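Local coordinates for Dps family DNA-binding stress response protein (Thermosynechococcus elongatus, PDB 2C41) that assembles into a twelve-subunit Dps particle and probably binds and oxidises iron, and may bind DNA, as an antioxidant stress protein, at residues Arg17-Ala22 and Glu61-Ser66; Lys31-Thr36 and Leu47-Gly52. All coordinates share one frame; numbering follows the deposited sequence.

Contact 1: residues Arg17-Ala22 and Glu61-Ser66; sequences REQANA and ELAERS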
loop_
_atom_site.group_PDB
_atom_site.type_symbol
_atom_site.label_atom_id
_atom_site.label_comp_id
_atom_site.label_asym_id
_atom_site.label_seq_id
_atom_site.Cartn_x
_atom_site.Cartn_y
_atom_site.Cartn_z
ATOM N N ARG C 17 -2.314 -34.628 16.227
ATOM C CA ARG C 17 -2.300 -34.137 17.603
ATOM C C ARG C 17 -1.934 -32.652 17.650
ATOM O O ARG C 17 -2.597 -31.865 18.332
ATOM C CB ARG C 17 -1.326 -34.953 18.466
ATOM C CG ARG C 17 -1.162 -34.416 19.901
ATOM C CD ARG C 17 -0.389 -35.394 20.822
ATOM N NE ARG C 17 0.656 -36.146 20.119
ATOM C CZ ARG C 17 1.808 -35.637 19.675
ATOM N NH1 ARG C 17 2.096 -34.352 19.846
ATOM N NH2 ARG C 17 2.678 -36.428 19.048
ATOM N N GLU C 18 -0.879 -32.288 16.922
ATOM C CA GLU C 18 -0.402 -30.917 16.893
ATOM C C GLU C 18 -1.460 -29.980 16.294
ATOM O O GLU C 18 -1.716 -28.892 16.829
ATOM C CB GLU C 18 0.925 -30.837 16.133
ATOM C CG GLU C 18 2.093 -31.541 16.855
ATOM C CD GLU C 18 2.778 -30.670 17.904
ATOM O OE1 GLU C 18 2.327 -29.524 18.145
ATOM O OE2 GLU C 18 3.787 -31.131 18.491
ATOM N N GLN C 19 -2.084 -30.421 15.205
ATOM C CA GLN C 19 -3.133 -29.630 14.552
ATOM C C GLN C 19 -4.306 -29.413 15.506
ATOM O O GLN C 19 -4.787 -28.295 15.661
ATOM C CB GLN C 19 -3.632 -30.323 13.286
ATOM C CG GLN C 19 -4.807 -29.595 12.625
ATOM C CD GLN C 19 -5.680 -30.505 11.792
ATOM O OE1 GLN C 19 -6.807 -30.149 11.441
ATOM N NE2 GLN C 19 -5.175 -31.683 11.474
ATOM N N ALA C 20 -4.749 -30.498 16.141
ATOM C CA ALA C 20 -5.835 -30.442 17.122
ATOM C C ALA C 20 -5.494 -29.489 18.267
ATOM O O ALA C 20 -6.345 -28.699 18.679
ATOM C CB ALA C 20 -6.152 -31.856 17.666
ATOM N N ASN C 21 -4.247 -29.552 18.748
ATOM C CA ASN C 21 -3.765 -28.637 19.787
ATOM C C ASN C 21 -3.819 -27.175 19.353
ATOM O O ASN C 21 -4.179 -26.306 20.145
ATOM C CB ASN C 21 -2.349 -28.990 20.261
ATOM C CG ASN C 21 -2.312 -30.226 21.153
ATOM O OD1 ASN C 21 -1.242 -30.791 21.405
ATOM N ND2 ASN C 21 -3.468 -30.643 21.639
ATOM N N ALA C 22 -3.475 -26.909 18.094
ATOM C CA ALA C 22 -3.531 -25.542 17.566
ATOM C C ALA C 22 -4.970 -25.014 17.585
ATOM O O ALA C 22 -5.218 -23.858 17.954
ATOM C CB ALA C 22 -2.954 -25.484 16.165
ATOM N N GLU C 61 -1.333 -24.771 8.479
ATOM C CA GLU C 61 0.012 -25.281 8.192
ATOM C C GLU C 61 0.151 -26.746 8.616
ATOM O O GLU C 61 0.677 -27.573 7.865
ATOM C CB GLU C 61 1.072 -24.464 8.922
ATOM C CG GLU C 61 1.216 -23.050 8.445
ATOM C CD GLU C 61 2.602 -22.542 8.720
ATOM O OE1 GLU C 61 2.813 -21.952 9.794
ATOM O OE2 GLU C 61 3.486 -22.780 7.879
ATOM N N LEU C 62 -0.318 -27.044 9.826
ATOM C CA LEU C 62 -0.247 -28.395 10.383
ATOM C C LEU C 62 -1.207 -29.354 9.681
ATOM O O LEU C 62 -0.874 -30.523 9.451
ATOM C CB LEU C 62 -0.520 -28.364 11.889
ATOM C CG LEU C 62 0.575 -27.691 12.726
ATOM C CD1 LEU C 62 0.014 -27.278 14.105
ATOM C CD2 LEU C 62 1.792 -28.610 12.855
ATOM N N ALA C 63 -2.387 -28.852 9.325
ATOM C CA ALA C 63 -3.372 -29.660 8.619
ATOM C C ALA C 63 -2.889 -30.017 7.223
ATOM O O ALA C 63 -2.903 -31.181 6.830
ATOM C CB ALA C 63 -4.706 -28.931 8.550
ATOM N N GLU C 64 -2.427 -29.017 6.479
ATOM C CA GLU C 64 -1.997 -29.270 5.104
ATOM C C GLU C 64 -0.696 -30.073 5.023
ATOM O O GLU C 64 -0.458 -30.772 4.033
ATOM C CB GLU C 64 -1.971 -27.972 4.295
ATOM C CG GLU C 64 -3.361 -27.310 4.276
ATOM C CD GLU C 64 -3.617 -26.447 3.070
ATOM O OE1 GLU C 64 -2.654 -25.856 2.519
ATOM O OE2 GLU C 64 -4.802 -26.358 2.686
ATOM N N ARG C 65 0.119 -30.020 6.081
ATOM C CA ARG C 65 1.312 -30.871 6.139
ATOM C C ARG C 65 0.928 -32.352 6.023
ATOM O O ARG C 65 1.588 -33.111 5.310
ATOM C CB ARG C 65 2.136 -30.616 7.407
ATOM C CG ARG C 65 3.528 -31.291 7.387
ATOM C CD ARG C 65 4.494 -30.623 6.381
ATOM N NE ARG C 65 5.668 -31.468 6.120
ATOM C CZ ARG C 65 6.401 -31.416 5.009
ATOM N NH1 ARG C 65 7.436 -32.240 4.851
ATOM N NH2 ARG C 65 6.103 -30.544 4.050
ATOM N N SER C 66 -0.154 -32.747 6.697
ATOM C CA SER C 66 -0.658 -34.123 6.590
ATOM C C SER C 66 -0.996 -34.492 5.145
ATOM O O SER C 66 -0.648 -35.580 4.677
ATOM C CB SER C 66 -1.870 -34.335 7.492
ATOM O OG SER C 66 -1.489 -34.314 8.855
#
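The carbonyl oxygen of Glu-18 takes the helical hydrogen bond from Ala-22 N at 2.9 Å and is also touched by Leu-62, whose CD1 methyl lies 3.6 Å from Glu-18 O. Leu-62 is the main wedge between the two helices. With CG anti to its own carbonyl carbon (chi1 -69°), it reaches CD1 past the Glu-18 carbonyl to Ala-22 CB, 4.0 Å from that methyl, while CD2 comes alongside Glu-18 CB. Where Gln-19 and Leu-62 lie closest, their CB atoms meet at 3.9 Å. The Gln-19 chain, CG anti to the backbone N (chi1 175°) and extended beyond, lays its flat amide group against the Ala-63 methyl, with CD 3.7 Å from Ala-63 CB. An alanine in place of Gln-19 would probably open a gap over Ala-63 and leave Trp-34 of a neighbouring subunit, which packs on both residues, with less to lean on. Leu-62 also packs on Tyr-132; the Glu-18 side chain touches Ile-109 and Met-113, its OE2 in a long salt bridge (3.9 Å) to Arg-17 NH1. The pair 17-22 and 61-66 is thus a nearly antiparallel side of the four-helix bundle, its axes 8.7 Å apart at 156°, with helices 95-122 and 126-149 completing the bundle on the Glu-18 and Leu-62 side and the neighbouring subunit packed on its Gln-19 and Ala-63 flank.

Contact 2: residues Lys31-Thr36 and Leu47-Gly52; sequences KYHWLT and LFEEQG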
loop_
_atom_site.group_PDB
_atom_site.type_symbol
_atom_site.label_atom_id
_atom_site.label_comp_id
_atom_site.label_asym_id
_atom_site.label_seq_id
_atom_site.Cartn_x
_atom_site.Cartn_y
_atom_site.Cartn_z
ATOM N N LYS C 31 -11.397 -17.297 24.088
ATOM C CA LYS C 31 -12.024 -17.171 25.404
ATOM C C LYS C 31 -11.345 -16.075 26.227
ATOM O O LYS C 31 -12.023 -15.195 26.766
ATOM C CB LYS C 31 -12.019 -18.501 26.157
ATOM C CG LYS C 31 -12.401 -18.372 27.622
ATOM C CD LYS C 31 -12.526 -19.736 28.258
ATOM C CE LYS C 31 -12.939 -19.625 29.730
ATOM N NZ LYS C 31 -12.871 -20.969 30.373
ATOM N N TYR C 32 -10.014 -16.108 26.305
ATOM C CA TYR C 32 -9.286 -15.114 27.088
ATOM C C TYR C 32 -9.519 -13.701 26.532
ATOM O O TYR C 32 -9.797 -12.774 27.284
ATOM C CB TYR C 32 -7.787 -15.436 27.176
ATOM C CG TYR C 32 -7.458 -16.887 27.497
ATOM C CD1 TYR C 32 -8.267 -17.648 28.358
ATOM C CD2 TYR C 32 -6.316 -17.485 26.969
ATOM C CE1 TYR C 32 -7.951 -18.991 28.657
ATOM C CE2 TYR C 32 -5.993 -18.811 27.257
ATOM C CZ TYR C 32 -6.809 -19.555 28.096
ATOM O OH TYR C 32 -6.475 -20.859 28.361
ATOM N N HIS C 33 -9.409 -13.563 25.218
ATOM C CA HIS C 33 -9.695 -12.309 24.517
ATOM C C HIS C 33 -11.072 -11.765 24.921
ATOM O O HIS C 33 -11.198 -10.596 25.284
ATOM C CB HIS C 33 -9.619 -12.576 23.005
ATOM C CG HIS C 33 -9.957 -11.407 22.137
ATOM N ND1 HIS C 33 -9.173 -10.274 22.066
ATOM C CD2 HIS C 33 -10.957 -11.230 21.242
ATOM C CE1 HIS C 33 -9.693 -9.440 21.184
ATOM N NE2 HIS C 33 -10.776 -9.996 20.671
ATOM N N TRP C 34 -12.094 -12.620 24.888
ATOM C CA TRP C 34 -13.454 -12.169 25.159
ATOM C C TRP C 34 -13.733 -11.891 26.633
ATOM O O TRP C 34 -14.471 -10.957 26.965
ATOM C CB TRP C 34 -14.469 -13.191 24.648
ATOM C CG TRP C 34 -14.436 -13.386 23.156
ATOM C CD1 TRP C 34 -14.207 -12.429 22.201
ATOM C CD2 TRP C 34 -14.673 -14.604 22.451
ATOM N NE1 TRP C 34 -14.269 -12.986 20.952
ATOM C CE2 TRP C 34 -14.556 -14.319 21.072
ATOM C CE3 TRP C 34 -14.975 -15.916 22.849
ATOM C CZ2 TRP C 34 -14.725 -15.298 20.082
ATOM C CZ3 TRP C 34 -15.135 -16.894 21.862
ATOM C CH2 TRP C 34 -15.021 -16.572 20.497
ATOM N N LEU C 35 -13.163 -12.720 27.504
ATOM C CA LEU C 35 -13.546 -12.734 28.913
ATOM C C LEU C 35 -12.586 -11.996 29.834
ATOM O O LEU C 35 -12.839 -11.881 31.029
ATOM C CB LEU C 35 -13.765 -14.173 29.402
ATOM C CG LEU C 35 -14.843 -14.993 28.674
ATOM C CD1 LEU C 35 -15.177 -16.234 29.472
ATOM C CD2 LEU C 35 -16.122 -14.184 28.397
ATOM N N THR C 36 -11.492 -11.486 29.284
ATOM C CA THR C 36 -10.559 -10.729 30.109
ATOM C C THR C 36 -11.238 -9.433 30.612
ATOM O O THR C 36 -12.198 -8.935 30.007
ATOM C CB THR C 36 -9.188 -10.523 29.404
ATOM O OG1 THR C 36 -8.195 -10.110 30.362
ATOM C CG2 THR C 36 -9.295 -9.527 28.264
ATOM N N LEU C 47 -3.292 -8.559 23.551
ATOM C CA LEU C 47 -2.337 -9.659 23.690
ATOM C C LEU C 47 -2.949 -10.988 23.277
ATOM O O LEU C 47 -2.366 -11.732 22.482
ATOM C CB LEU C 47 -1.795 -9.760 25.121
ATOM C CG LEU C 47 -0.842 -10.942 25.336
ATOM C CD1 LEU C 47 0.565 -10.634 24.826
ATOM C CD2 LEU C 47 -0.824 -11.310 26.811
ATOM N N PHE C 48 -4.133 -11.280 23.808
ATOM C CA PHE C 48 -4.790 -12.550 23.535
ATOM C C PHE C 48 -5.169 -12.694 22.063
ATOM O O PHE C 48 -5.063 -13.778 21.505
ATOM C CB PHE C 48 -5.998 -12.741 24.455
ATOM C CG PHE C 48 -5.628 -12.876 25.918
ATOM C CD1 PHE C 48 -6.315 -12.163 26.898
ATOM C CD2 PHE C 48 -4.596 -13.737 26.307
ATOM C CE1 PHE C 48 -5.972 -12.292 28.253
ATOM C CE2 PHE C 48 -4.244 -13.882 27.657
ATOM C CZ PHE C 48 -4.926 -13.160 28.630
ATOM N N GLU C 49 -5.574 -11.597 21.439
ATOM C CA GLU C 49 -5.883 -11.619 20.011
ATOM C C GLU C 49 -4.619 -11.831 19.177
ATOM O O GLU C 49 -4.617 -12.607 18.227
ATOM C CB GLU C 49 -6.622 -10.340 19.596
ATOM C CG GLU C 49 -7.103 -10.364 18.146
ATOM C CD GLU C 49 -8.306 -11.283 17.889
ATOM O OE1 GLU C 49 -8.729 -12.067 18.770
ATOM O OE2 GLU C 49 -8.835 -11.223 16.766
ATOM N N GLU C 50 -3.536 -11.151 19.558
ATOM C CA GLU C 50 -2.288 -11.217 18.805
ATOM C C GLU C 50 -1.684 -12.613 18.853
ATOM O O GLU C 50 -1.368 -13.201 17.812
ATOM C CB GLU C 50 -1.302 -10.174 19.327
ATOM C CG GLU C 50 -1.697 -8.761 18.952
ATOM C CD GLU C 50 -1.000 -7.705 19.786
ATOM O OE1 GLU C 50 -0.444 -8.032 20.862
ATOM O OE2 GLU C 50 -1.039 -6.535 19.371
ATOM N N GLN C 51 -1.561 -13.160 20.061
ATOM C CA GLN C 51 -0.994 -14.502 20.212
ATOM C C GLN C 51 -1.961 -15.551 19.665
ATOM O O GLN C 51 -1.544 -16.497 18.993
ATOM C CB GLN C 51 -0.539 -14.750 21.659
ATOM C CG GLN C 51 0.433 -13.643 22.115
ATOM C CD GLN C 51 1.328 -13.996 23.300
ATOM O OE1 GLN C 51 2.395 -13.416 23.444
ATOM N NE2 GLN C 51 0.900 -14.919 24.147
ATOM N N GLY C 52 -3.256 -15.331 19.874
ATOM C CA GLY C 52 -4.286 -16.192 19.289
ATOM C C GLY C 52 -4.195 -16.259 17.775
ATOM O O GLY C 52 -4.337 -17.336 17.190
#
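Tyr-32 and Phe-48 form the tight half of this contact, in an antiparallel pair of the ferritin-like four-helix bundle whose axes approach to 8.4 Å. Tyr-32 CB sits 3.5 Å from the centroid of the Phe-48 ring and 8° off its normal, a CH-pi contact squarely over one face. Beyond it the Tyr-32 ring leads away from Phe-48, and its OH is hydrogen-bonded to Glu-101 on helix 95-122. Next to this, Phe-48 CB touches His-33 N at 3.6 Å. Thr-36, the first residue to leave the helix, puts OG1 in the plane of the Phe-48 ring, 3.8 Å from CE1; this hydroxyl is buried without a partner in the model. On the looser side Glu-49 is partly exposed, while His-33 beside it stays buried. His-33, its CG anti to the backbone N (chi1 177°), carries its ring over to Glu-49, where ND1 is hydrogen-bonded to His-45 O and the ring stacks on His-45. Glu-49 bends back over the imidazole and forms a salt bridge with Lys-30. Rather than meeting a ring N-H, Glu-49 OE1 lies over the centre of the ring face, its nearest atom being His-33 CD2 at 3.4 Å.

How the contacts relate
Both contacts join helix 6-35 to helix 41-68, with contact 2 nested inside the loop that contact 1 closes; their centres lie 21 Å apart. Contact 1, nearer the centre of the chain, is wholly buried and packs aliphatic groups and a glutamine chain. Contact 2, near the turn linking the helices, covers more area with aromatic packing and ends at the partly exposed Glu-49, paired with Lys-30. Across the subunit interface, contact 2 of one subunit meets contact 1 of the next, where His-33 packs on Glu-64 of the neighbouring subunit. This meeting is consistent with the twofold interface that carries the ferroxidase sites in Dps proteins.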